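Local coordinates for natterin-like protein (Lethenteron camtschaticum, PDB 6IUL), which probably binds glycans on target cells through a jacalin-like lectin module and perforates their membranes with an aerolysin-type pore-forming module, at residues Pro219-Val224 against Gly301-Lys306. Sequence-based numbering, arbitrary orientation.
Sequences PEVMEV and GLTYTK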
loop_
_atom_site.group_PDB
_atom_site.type_symbol
_atom_site.label_atom_id
_atom_site.label_comp_id
_atom_site.label_asym_id
_atom_site.label_seq_id
_atom_site.Cartn_x
_atom_site.Cartn_y
_atom_site.Cartn_z
ATOM N N PRO A 219 -15.775 -7.040 -3.170
ATOM C CA PRO A 219 -16.383 -8.367 -3.079
ATOM C C PRO A 219 -16.127 -9.007 -1.710
ATOM O O PRO A 219 -14.989 -9.022 -1.207
ATOM C CB PRO A 219 -15.691 -9.161 -4.190
ATOM C CG PRO A 219 -15.282 -8.114 -5.164
ATOM C CD PRO A 219 -14.904 -6.922 -4.343
ATOM N N GLU A 220 -17.201 -9.511 -1.119
ATOM C CA GLU A 220 -17.157 -10.079 0.222
ATOM C C GLU A 220 -17.932 -11.385 0.187
ATOM O O GLU A 220 -18.715 -11.664 -0.730
ATOM C CB GLU A 220 -17.794 -9.110 1.251
ATOM C CG GLU A 220 -17.007 -7.834 1.509
ATOM C CD GLU A 220 -17.744 -6.824 2.380
ATOM O OE1 GLU A 220 -18.923 -7.073 2.757
ATOM O OE2 GLU A 220 -17.132 -5.769 2.674
ATOM N N VAL A 221 -17.771 -12.149 1.253
ATOM C CA VAL A 221 -18.503 -13.373 1.441
ATOM C C VAL A 221 -19.662 -13.128 2.406
ATOM O O VAL A 221 -19.556 -12.337 3.316
ATOM C CB VAL A 221 -17.548 -14.451 1.941
ATOM C CG1 VAL A 221 -18.281 -15.556 2.673
ATOM C CG2 VAL A 221 -16.747 -15.011 0.777
ATOM N N MET A 222 -20.776 -13.811 2.175
ATOM C CA MET A 222 -22.007 -13.606 2.928
ATOM C C MET A 222 -22.606 -14.958 3.332
ATOM O O MET A 222 -22.691 -15.893 2.523
ATOM C CB MET A 222 -22.990 -12.839 2.036
ATOM C CG MET A 222 -24.414 -12.717 2.544
ATOM S SD MET A 222 -25.451 -11.956 1.273
ATOM C CE MET A 222 -25.392 -10.246 1.824
ATOM N N GLU A 223 -23.083 -15.017 4.570
ATOM C CA GLU A 223 -23.689 -16.231 5.154
ATOM C C GLU A 223 -25.109 -16.405 4.617
ATOM O O GLU A 223 -25.977 -15.574 4.842
ATOM C CB GLU A 223 -23.709 -16.198 6.699
ATOM C CG GLU A 223 -22.680 -15.264 7.360
ATOM C CD GLU A 223 -23.145 -13.803 7.410
ATOM O OE1 GLU A 223 -24.259 -13.592 7.920
ATOM O OE2 GLU A 223 -22.436 -12.883 6.906
ATOM N N VAL A 224 -25.294 -17.459 3.843
ATOM C CA VAL A 224 -26.611 -17.984 3.532
ATOM C C VAL A 224 -26.654 -19.305 4.300
ATOM O O VAL A 224 -25.665 -19.672 4.917
ATOM C CB VAL A 224 -26.821 -18.158 2.004
ATOM C CG1 VAL A 224 -26.816 -16.794 1.330
ATOM C CG2 VAL A 224 -25.785 -19.096 1.378
ATOM N N GLY A 301 -8.859 -11.061 -4.715
ATOM C CA GLY A 301 -9.049 -10.585 -3.377
ATOM C C GLY A 301 -8.763 -11.645 -2.330
ATOM O O GLY A 301 -8.719 -12.821 -2.613
ATOM N N LEU A 302 -8.600 -11.181 -1.102
ATOM C CA LEU A 302 -8.561 -12.023 0.065
ATOM C C LEU A 302 -9.496 -11.400 1.088
ATOM O O LEU A 302 -9.410 -10.197 1.379
ATOM C CB LEU A 302 -7.149 -12.105 0.625
ATOM C CG LEU A 302 -6.998 -12.943 1.922
ATOM C CD1 LEU A 302 -7.434 -14.379 1.669
ATOM C CD2 LEU A 302 -5.553 -12.973 2.405
ATOM N N THR A 303 -10.435 -12.187 1.592
ATOM C CA THR A 303 -11.358 -11.689 2.591
ATOM C C THR A 303 -11.542 -12.719 3.713
ATOM O O THR A 303 -11.126 -13.889 3.583
ATOM C CB THR A 303 -12.709 -11.327 1.970
ATOM O OG1 THR A 303 -13.457 -10.534 2.900
ATOM C CG2 THR A 303 -13.521 -12.564 1.594
ATOM N N TYR A 304 -12.137 -12.265 4.807
ATOM C CA TYR A 304 -12.380 -13.101 5.973
ATOM C C TYR A 304 -13.808 -12.906 6.443
ATOM O O TYR A 304 -14.373 -11.827 6.283
ATOM C CB TYR A 304 -11.431 -12.787 7.122
ATOM C CG TYR A 304 -10.006 -13.217 6.934
ATOM C CD1 TYR A 304 -9.088 -12.410 6.240
ATOM C CD2 TYR A 304 -9.543 -14.407 7.485
ATOM C CE1 TYR A 304 -7.767 -12.789 6.086
ATOM C CE2 TYR A 304 -8.214 -14.803 7.338
ATOM C CZ TYR A 304 -7.337 -13.989 6.626
ATOM O OH TYR A 304 -6.029 -14.406 6.478
ATOM N N THR A 305 -14.384 -13.964 7.033
ATOM C CA THR A 305 -15.671 -13.840 7.722
ATOM C C THR A 305 -15.442 -13.273 9.123
ATOM O O THR A 305 -14.314 -13.020 9.545
ATOM C CB THR A 305 -16.347 -15.224 7.891
ATOM O OG1 THR A 305 -15.525 -16.050 8.712
ATOM C CG2 THR A 305 -16.466 -15.915 6.561
ATOM N N LYS A 306 -16.522 -13.110 9.855
ATOM C CA LYS A 306 -16.453 -12.807 11.306
ATOM C C LYS A 306 -15.942 -14.030 12.059
ATOM O O LYS A 306 -16.123 -15.166 11.605
ATOM C CB LYS A 306 -17.832 -12.377 11.866
ATOM C CG LYS A 306 -18.253 -10.917 11.546
ATOM C CD LYS A 306 -17.008 -10.043 11.338
ATOM C CE LYS A 306 -17.226 -8.560 11.097
ATOM N NZ LYS A 306 -17.543 -7.839 12.351
HETATM O O HOH W 1 -13.489 -8.261 1.812
#
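V221 reaches across to T303 and T305 with one methyl for each, and this small apolar patch carries the direct contact. CG2 of V221 meets CG2 of T303 at 4.1 Å, the two side chains crossing at a slant. The other branch, CG1 of V221, approaches CG2 of T305 at 4.3 Å. With CG1 anti to the backbone N (chi1 157°), the valine spreads its methyls along the line from T303 to T305. F228 and F230 of strand 228-238 and P164 of a loop pack on the same valine.

The polar part is indirect and tentative. A water lies 2.5 Å from OG1 of T303. The same water donates a weak bond to O of P219, the water oxygen and O of P219 being 3.5 Å apart. T303 thus turns its methyl to the valine and has its hydroxyl beside the water. In T305, OG1 is hydrogen-bonded with N of G269 and donates to O of K306 at 3.1 Å, while CG2 faces the valine.

V221 and the two threonines bridge strands 212-223 and 290-313, which are not paired with each other but belong to one curled sheet: 135-155 pairs with 212-223 and with 260-285, the partner of 290-313. Such long strands build the elongated module of aerolysin/ETX-MTX2-type pore-forming proteins.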